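Local coordinates for nascent polypeptide-associated complex subunit alpha-like UBA domain-containing protein (Chaetomium thermophilum, PDB 5NNP) that binds an N-terminal acetyltransferase-like protein through its C-terminal UBA domain and, as a HYPK-type protein, probably regulates that enzyme, at residues L13-L18 / A23-L28; P8-L13 / G34-A39; L18-A23 / K41-P46. All coordinates share one frame; numbering follows the deposited sequence.

Contact 1 (L13-L18 / A23-L28)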
loop_
_atom_site.group_PDB
_atom_site.type_symbol
_atom_site.label_atom_id
_atom_site.label_comp_id
_atom_site.label_asym_id
_atom_site.label_seq_id
_atom_site.Cartn_x
_atom_site.Cartn_y
_atom_site.Cartn_z
ATOM N N LEU C 13 22.393 26.360 18.501
ATOM C CA LEU C 13 21.689 25.794 19.635
ATOM C C LEU C 13 20.575 24.883 19.137
ATOM O O LEU C 13 20.453 23.749 19.589
ATOM C CB LEU C 13 21.119 26.886 20.535
ATOM C CG LEU C 13 20.317 26.359 21.730
ATOM C CD1 LEU C 13 21.229 25.795 22.812
ATOM C CD2 LEU C 13 19.412 27.449 22.293
ATOM N N LEU C 14 19.770 25.376 18.201
ATOM C CA LEU C 14 18.699 24.561 17.628
ATOM C C LEU C 14 19.245 23.345 16.890
ATOM O O LEU C 14 18.638 22.273 16.922
ATOM C CB LEU C 14 17.828 25.389 16.684
ATOM C CG LEU C 14 16.684 26.164 17.338
ATOM C CD1 LEU C 14 17.206 27.187 18.318
ATOM C CD2 LEU C 14 15.871 26.847 16.277
ATOM N N VAL C 15 20.389 23.510 16.233
ATOM C CA VAL C 15 20.997 22.404 15.501
ATOM C C VAL C 15 21.340 21.284 16.472
ATOM O O VAL C 15 20.974 20.132 16.258
ATOM C CB VAL C 15 22.269 22.837 14.724
ATOM C CG1 VAL C 15 23.073 21.622 14.307
ATOM C CG2 VAL C 15 21.895 23.651 13.497
ATOM N N GLU C 16 22.009 21.641 17.561
ATOM C CA GLU C 16 22.454 20.659 18.538
ATOM C C GLU C 16 21.313 20.046 19.362
ATOM O O GLU C 16 21.346 18.856 19.684
ATOM C CB GLU C 16 23.488 21.297 19.471
ATOM C CG GLU C 16 23.739 20.525 20.754
ATOM C CD GLU C 16 24.594 19.280 20.556
ATOM O OE1 GLU C 16 25.257 19.160 19.499
ATOM O OE2 GLU C 16 24.600 18.423 21.467
ATOM N N GLU C 17 20.306 20.841 19.708
ATOM C CA GLU C 17 19.318 20.380 20.687
ATOM C C GLU C 17 18.030 19.875 20.039
ATOM O O GLU C 17 17.218 19.234 20.696
ATOM C CB GLU C 17 18.988 21.497 21.694
ATOM C CG GLU C 17 20.156 21.945 22.578
ATOM C CD GLU C 17 20.633 20.863 23.539
ATOM O OE1 GLU C 17 21.860 20.764 23.767
ATOM O OE2 GLU C 17 19.788 20.114 24.077
ATOM N N LEU C 18 17.838 20.176 18.755
ATOM C CA LEU C 18 16.680 19.670 18.011
ATOM C C LEU C 18 17.125 18.734 16.896
ATOM O O LEU C 18 16.311 18.078 16.260
ATOM C CB LEU C 18 15.853 20.817 17.433
ATOM C CG LEU C 18 15.168 21.672 18.500
ATOM C CD1 LEU C 18 14.466 22.886 17.908
ATOM C CD2 LEU C 18 14.199 20.815 19.320
ATOM N N ALA C 23 19.983 24.615 7.783
ATOM C CA ALA C 23 18.932 25.223 6.969
ATOM C C ALA C 23 17.580 25.235 7.688
ATOM O O ALA C 23 16.931 26.272 7.775
ATOM C CB ALA C 23 18.808 24.502 5.655
ATOM N N LYS C 24 17.162 24.081 8.199
ATOM C CA LYS C 24 15.870 23.969 8.872
ATOM C C LYS C 24 15.838 24.697 10.216
ATOM O O LYS C 24 14.800 25.195 10.639
ATOM C CB LYS C 24 15.498 22.499 9.080
ATOM C CG LYS C 24 15.182 21.745 7.801
ATOM C CD LYS C 24 14.001 22.373 7.078
ATOM C CE LYS C 24 13.616 21.583 5.842
ATOM N NZ LYS C 24 12.576 22.290 5.045
ATOM N N ALA C 25 16.973 24.752 10.894
ATOM C CA ALA C 25 17.023 25.412 12.183
ATOM C C ALA C 25 16.847 26.904 11.971
ATOM O O ALA C 25 16.121 27.578 12.709
ATOM C CB ALA C 25 18.324 25.112 12.884
ATOM N N THR C 26 17.505 27.408 10.934
ATOM C CA THR C 26 17.416 28.816 10.579
ATOM C C THR C 26 16.009 29.192 10.129
ATOM O O THR C 26 15.436 30.193 10.572
ATOM C CB THR C 26 18.416 29.161 9.470
ATOM O OG1 THR C 26 19.746 29.117 10.010
ATOM C CG2 THR C 26 18.128 30.551 8.900
ATOM N N GLU C 27 15.467 28.382 9.233
ATOM C CA GLU C 27 14.116 28.562 8.749
ATOM C C GLU C 27 13.120 28.604 9.913
ATOM O O GLU C 27 12.228 29.449 9.929
ATOM C CB GLU C 27 13.774 27.439 7.772
ATOM C CG GLU C 27 12.396 27.514 7.184
ATOM C CD GLU C 27 12.023 26.242 6.447
ATOM O OE1 GLU C 27 12.932 25.424 6.166
ATOM O OE2 GLU C 27 10.820 26.061 6.159
ATOM N N LEU C 28 13.285 27.706 10.889
ATOM C CA LEU C 28 12.376 27.646 12.034
ATOM C C LEU C 28 12.507 28.924 12.837
ATOM O O LEU C 28 11.508 29.527 13.226
ATOM C CB LEU C 28 12.654 26.421 12.920
ATOM C CG LEU C 28 11.869 26.293 14.246
ATOM C CD1 LEU C 28 10.381 26.252 14.001
ATOM C CD2 LEU C 28 12.287 25.071 15.081
#
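Leu14 meets the one flat group of this contact, the peptide carbonyl of Ala25, at its oxygen end: CD2 of Leu14 comes to 3.7 Å from Ala25 O, tilted out of the carbonyl plane and over neither face. No ring takes part, and the carboxylate of Glu27 belongs to the outer side of its helix, where it forms a salt bridge and a weak hydrogen bond with Lys24 NZ. The rest of the contact is aliphatic. Ala25 points its CB at helix 8-18 and sets it between two neighbouring side chains: Leu14 CB at 3.8 Å and Val15 CG2 at 3.9 Å. The Val15 branch gets there because CG2 stands beside the backbone N, anti to the carbonyl carbon, while CG1 takes the position anti to N (chi1 164°). One turn further along helix 22-30, Leu28 reaches out with CD2. This methyl meets Leu14 CD2 at 4.2 Å and Leu18 CD1 at the same separation, and the Leu28 side chain crosses each of these leucines at about a right angle. The small Ala25 side chain lets the backbones come near, with the CA atoms of Leu14 and Ala25 5.8 Å apart and the short helix axes 8.9 Å apart at an angle of 114°. Leu28 continues onto Ala39 and Tyr43 of helix 36-43, so the leucines run into the small hydrophobic core of the three-helix UBA fold.

Contact 2 (P8-L13 / G34-A39)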
loop_
_atom_site.group_PDB
_atom_site.type_symbol
_atom_site.label_atom_id
_atom_site.label_comp_id
_atom_site.label_asym_id
_atom_site.label_seq_id
_atom_site.Cartn_x
_atom_site.Cartn_y
_atom_site.Cartn_z
ATOM N N PRO C 8 23.532 33.577 15.176
ATOM C CA PRO C 8 24.243 32.343 14.835
ATOM C C PRO C 8 24.338 31.363 15.999
ATOM O O PRO C 8 24.228 30.167 15.768
ATOM C CB PRO C 8 25.624 32.842 14.429
ATOM C CG PRO C 8 25.755 34.168 15.130
ATOM C CD PRO C 8 24.400 34.758 15.073
ATOM N N ALA C 9 24.534 31.855 17.221
ATOM C CA ALA C 9 24.519 30.984 18.396
ATOM C C ALA C 9 23.154 30.314 18.555
ATOM O O ALA C 9 23.075 29.169 18.974
ATOM C CB ALA C 9 24.879 31.759 19.655
ATOM N N ASP C 10 22.081 31.017 18.210
ATOM C CA ASP C 10 20.749 30.414 18.273
ATOM C C ASP C 10 20.624 29.267 17.280
ATOM O O ASP C 10 20.075 28.204 17.601
ATOM C CB ASP C 10 19.653 31.446 17.995
ATOM C CG ASP C 10 19.435 32.405 19.148
ATOM O OD1 ASP C 10 19.758 32.060 20.307
ATOM O OD2 ASP C 10 18.920 33.511 18.885
ATOM N N VAL C 11 21.128 29.495 16.070
ATOM C CA VAL C 11 21.094 28.489 15.020
ATOM C C VAL C 11 21.871 27.232 15.438
ATOM O O VAL C 11 21.439 26.106 15.178
ATOM C CB VAL C 11 21.677 29.049 13.696
ATOM C CG1 VAL C 11 21.903 27.931 12.677
ATOM C CG2 VAL C 11 20.766 30.117 13.127
ATOM N N ASN C 12 23.019 27.433 16.078
ATOM C CA ASN C 12 23.822 26.312 16.551
ATOM C C ASN C 12 23.167 25.608 17.729
ATOM O O ASN C 12 23.361 24.409 17.932
ATOM C CB ASN C 12 25.224 26.774 16.936
ATOM C CG ASN C 12 26.036 27.215 15.737
ATOM O OD1 ASN C 12 25.704 26.889 14.597
ATOM N ND2 ASN C 12 27.108 27.963 15.985
ATOM N N LEU C 13 22.393 26.360 18.501
ATOM C CA LEU C 13 21.689 25.794 19.635
ATOM C C LEU C 13 20.575 24.883 19.137
ATOM O O LEU C 13 20.453 23.749 19.589
ATOM C CB LEU C 13 21.119 26.886 20.535
ATOM C CG LEU C 13 20.317 26.359 21.730
ATOM C CD1 LEU C 13 21.229 25.795 22.812
ATOM C CD2 LEU C 13 19.412 27.449 22.293
ATOM N N GLY C 34 13.402 35.132 14.763
ATOM C CA GLY C 34 14.651 34.922 15.462
ATOM C C GLY C 34 14.519 34.747 16.965
ATOM O O GLY C 34 15.513 34.836 17.683
ATOM N N ASP C 35 13.304 34.504 17.454
ATOM C CA ASP C 35 13.096 34.243 18.879
ATOM C C ASP C 35 13.261 32.748 19.166
ATOM O O ASP C 35 12.319 31.959 18.999
ATOM C CB ASP C 35 11.715 34.736 19.328
ATOM C CG ASP C 35 11.521 34.664 20.838
ATOM O OD1 ASP C 35 12.281 33.941 21.510
ATOM O OD2 ASP C 35 10.593 35.321 21.361
ATOM N N ALA C 36 14.459 32.374 19.609
ATOM C CA ALA C 36 14.815 30.976 19.830
ATOM C C ALA C 36 13.929 30.287 20.866
ATOM O O ALA C 36 13.550 29.120 20.687
ATOM C CB ALA C 36 16.272 30.866 20.245
ATOM N N ILE C 37 13.607 31.003 21.943
ATOM C CA ILE C 37 12.771 30.448 22.999
ATOM C C ILE C 37 11.345 30.262 22.504
ATOM O O ILE C 37 10.659 29.318 22.904
ATOM C CB ILE C 37 12.759 31.336 24.243
ATOM C CG1 ILE C 37 14.177 31.499 24.789
ATOM C CG2 ILE C 37 11.840 30.755 25.318
ATOM C CD1 ILE C 37 14.223 32.307 26.057
ATOM N N LYS C 38 10.898 31.151 21.621
ATOM C CA LYS C 38 9.578 30.989 21.038
ATOM C C LYS C 38 9.608 29.815 20.057
ATOM O O LYS C 38 8.720 28.956 20.071
ATOM C CB LYS C 38 9.116 32.274 20.350
ATOM C CG LYS C 38 7.653 32.263 19.951
ATOM C CD LYS C 38 7.342 33.397 18.981
ATOM C CE LYS C 38 5.963 33.230 18.355
ATOM N NZ LYS C 38 5.742 34.227 17.277
ATOM N N ALA C 39 10.642 29.758 19.223
ATOM C CA ALA C 39 10.738 28.696 18.218
ATOM C C ALA C 39 10.830 27.297 18.852
ATOM O O ALA C 39 10.142 26.374 18.423
ATOM C CB ALA C 39 11.929 28.944 17.299
#
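Asp10 presents the flat of its carboxylate to the methyl group of Ala36, with the CB of the alanine 3.7 Å from Asp10 CG. The methyl lies over the group, which explains why the two oxygens are almost equally distant from it, Asp10 OD1 at 3.7 Å and OD2 at 4.0 Å from Ala36 CB. Asp10 and Ala36 point at each other from their helices, and the aspartate CG, set beside its own backbone N (chi1 -74°), swings the carboxylate toward that methyl. At one end of the carboxylate OD2 passes Gly34 O at 3.8 Å without a hydrogen bond, as expected between two acceptors. The other oxygen, OD1, makes a salt bridge to Lys730 of the acetyltransferase-like chain, and the aspartate also packs on Leu29 of helix 22-30. Gly34 sits at positive phi (60°) just ahead of Asp35, the N-cap of helix 36-43. Asp35 turns away from helix 8-18 and accepts from Lys38 N through OD1 at 3.1 Å, the N-H coming from well above its carboxylate plane. The two aspartates thus do different work: Asp35 caps its own helix, whereas Asp10 has a methyl over one face of its carboxylate and its ionic partner in another chain. The Asp10 charge lies close to the start of helix 36-43, whose dipole and Lys730 would both be expected to stabilise it, which is consistent with a charged carboxylate being kept in this buried place.

Contact 3 (L18-A23 / K41-P46)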
loop_
_atom_site.group_PDB
_atom_site.type_symbol
_atom_site.label_atom_id
_atom_site.label_comp_id
_atom_site.label_asym_id
_atom_site.label_seq_id
_atom_site.Cartn_x
_atom_site.Cartn_y
_atom_site.Cartn_z
ATOM N N LEU C 18 17.838 20.176 18.755
ATOM C CA LEU C 18 16.680 19.670 18.011
ATOM C C LEU C 18 17.125 18.734 16.896
ATOM O O LEU C 18 16.311 18.078 16.260
ATOM C CB LEU C 18 15.853 20.817 17.433
ATOM C CG LEU C 18 15.168 21.672 18.500
ATOM C CD1 LEU C 18 14.466 22.886 17.908
ATOM C CD2 LEU C 18 14.199 20.815 19.320
ATOM N N GLU C 19 18.432 18.679 16.676
ATOM C CA GLU C 19 19.023 17.787 15.689
ATOM C C GLU C 19 18.513 18.144 14.303
ATOM O O GLU C 19 18.148 17.280 13.518
ATOM C CB GLU C 19 18.737 16.314 16.039
ATOM C CG GLU C 19 19.297 15.905 17.416
ATOM C CD GLU C 19 19.546 14.412 17.584
ATOM O OE1 GLU C 19 18.722 13.601 17.102
ATOM O OE2 GLU C 19 20.571 14.058 18.211
ATOM N N LEU C 20 18.500 19.441 14.018
ATOM C CA LEU C 20 18.070 19.953 12.728
ATOM C C LEU C 20 19.249 20.368 11.856
ATOM O O LEU C 20 20.317 20.696 12.355
ATOM C CB LEU C 20 17.139 21.143 12.923
ATOM C CG LEU C 20 15.875 20.849 13.720
ATOM C CD1 LEU C 20 14.956 22.043 13.678
ATOM C CD2 LEU C 20 15.181 19.636 13.165
ATOM N N SER C 21 19.045 20.357 10.546
ATOM C CA SER C 21 20.021 20.913 9.622
ATOM C C SER C 21 20.122 22.401 9.868
ATOM O O SER C 21 19.161 23.017 10.325
ATOM C CB SER C 21 19.615 20.650 8.173
ATOM O OG SER C 21 18.422 21.351 7.849
ATOM N N LYS C 22 21.277 22.981 9.566
ATOM C CA LYS C 22 21.464 24.421 9.724
ATOM C C LYS C 22 20.379 25.168 8.931
ATOM O O LYS C 22 19.886 26.206 9.374
ATOM C CB LYS C 22 22.873 24.846 9.277
ATOM C CG LYS C 22 23.366 26.134 9.920
ATOM C CD LYS C 22 24.734 26.568 9.402
ATOM C CE LYS C 22 25.084 28.000 9.844
ATOM N NZ LYS C 22 26.398 28.493 9.299
ATOM N N ALA C 23 19.983 24.615 7.783
ATOM C CA ALA C 23 18.932 25.223 6.969
ATOM C C ALA C 23 17.580 25.235 7.688
ATOM O O ALA C 23 16.931 26.272 7.775
ATOM C CB ALA C 23 18.808 24.502 5.655
ATOM N N LYS C 41 9.807 26.342 21.843
ATOM C CA LYS C 41 8.549 26.008 22.498
ATOM C C LYS C 41 7.492 25.570 21.475
ATOM O O LYS C 41 6.712 24.654 21.726
ATOM C CB LYS C 41 8.037 27.197 23.311
ATOM C CG LYS C 41 8.830 27.502 24.571
ATOM C CD LYS C 41 8.134 28.599 25.362
ATOM C CE LYS C 41 8.706 28.767 26.750
ATOM N NZ LYS C 41 7.794 29.608 27.565
ATOM N N ALA C 42 7.475 26.233 20.321
ATOM C CA ALA C 42 6.512 25.928 19.264
ATOM C C ALA C 42 6.752 24.538 18.683
ATOM O O ALA C 42 5.822 23.747 18.509
ATOM C CB ALA C 42 6.585 26.983 18.165
ATOM N N TYR C 43 8.022 24.260 18.404
ATOM C CA TYR C 43 8.458 23.009 17.803
ATOM C C TYR C 43 8.127 21.752 18.606
ATOM O O TYR C 43 7.881 20.711 18.015
ATOM C CB TYR C 43 9.967 23.058 17.560
ATOM C CG TYR C 43 10.470 21.890 16.750
ATOM C CD1 TYR C 43 10.940 20.737 17.367
ATOM C CD2 TYR C 43 10.456 21.930 15.370
ATOM C CE1 TYR C 43 11.389 19.661 16.626
ATOM C CE2 TYR C 43 10.903 20.873 14.631
ATOM C CZ TYR C 43 11.364 19.737 15.255
ATOM O OH TYR C 43 11.812 18.685 14.494
ATOM N N ILE C 44 8.142 21.828 19.938
ATOM C CA ILE C 44 7.864 20.644 20.766
ATOM C C ILE C 44 6.382 20.479 21.135
ATOM O O ILE C 44 6.031 19.578 21.893
ATOM C CB ILE C 44 8.678 20.648 22.084
ATOM C CG1 ILE C 44 8.418 21.929 22.889
ATOM C CG2 ILE C 44 10.161 20.449 21.810
ATOM C CD1 ILE C 44 8.991 21.900 24.287
ATOM N N GLN C 45 5.520 21.343 20.601
ATOM C CA GLN C 45 4.071 21.193 20.764
ATOM C C GLN C 45 3.511 20.191 19.766
ATOM O O GLN C 45 3.754 20.299 18.566
ATOM C CB GLN C 45 3.356 22.533 20.593
ATOM C CG GLN C 45 3.952 23.653 21.407
ATOM C CD GLN C 45 3.838 23.420 22.898
ATOM O OE1 GLN C 45 2.768 23.085 23.406
ATOM N NE2 GLN C 45 4.943 23.591 23.608
ATOM N N PRO C 46 2.748 19.213 20.259
ATOM C CA PRO C 46 2.134 18.169 19.428
ATOM C C PRO C 46 1.003 18.679 18.528
ATOM O O PRO C 46 0.444 19.747 18.791
ATOM C CB PRO C 46 1.593 17.175 20.465
ATOM C CG PRO C 46 1.400 17.981 21.697
ATOM C CD PRO C 46 2.501 18.999 21.694
#
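Tyr43 lays its ring against Leu18 and Leu20, and these three residues supply nearly all the surface buried here. Its CG is anti to the backbone N (chi1 -171°), which carries the ring out from the end of helix 36-43 to the turn that follows helix 8-18. Leu18 brings both methyls to one side of the ring: CD2 comes to 3.8 Å from Tyr43 CD1 and 4.1 Å from CE1, while CD1 lies over a face. Leu20 approaches further out, its CD1 obliquely at 4.3 Å from Tyr43 CE2 and its CD2 at 3.7 Å from Tyr43 OH. Both leucine side chains run antiparallel to that of the tyrosine and share one side of its ring, Leu18 toward CD1 and Leu20 toward CE2 and the hydroxyl. Leu28 of helix 22-30 also touches this ring, and Leu20 packs on Ala25. An alanine in place of Tyr43 would remove the ring and is likely to open a gap beside Leu18, Leu20 and Leu28, leaving Leu20 without its partner on helix 36-43. Glu19 and Gln45 turn their polar ends to other partners. Glu19, at positive phi, forms salt bridges with Lys686 and Lys688 of the acetyltransferase-like chain. Gln45 NE2 donates to Lys41 O at 2.8 Å, close to its own amide plane, and also bonds to Glu738 of that chain. The chemistry thus largely divides: apolar between the segments, charged and amide groups toward the partner protein, with Leu18 on its Leu690 an apolar exception.

Contacts 1 and 2 join helix 8-18 to helices 22-30 and 36-43 and are buried; contact 3, partly buried, sets the end of helix 8-18 and the turn after it against helix 36-43. Contacts 2 and 3 both use helix 36-43, near its two ends and on opposite sides of the chain's centre, with centres about 10 Å apart. Contact 1 lies nearer to each and is continuous with both through Leu28, which bridges the last two helices by packing on Ala39 and Tyr43. Their chemistry differs accordingly: aliphatic in contact 1, aromatic and aliphatic in contact 3, and a carboxylate over a methyl in contact 2.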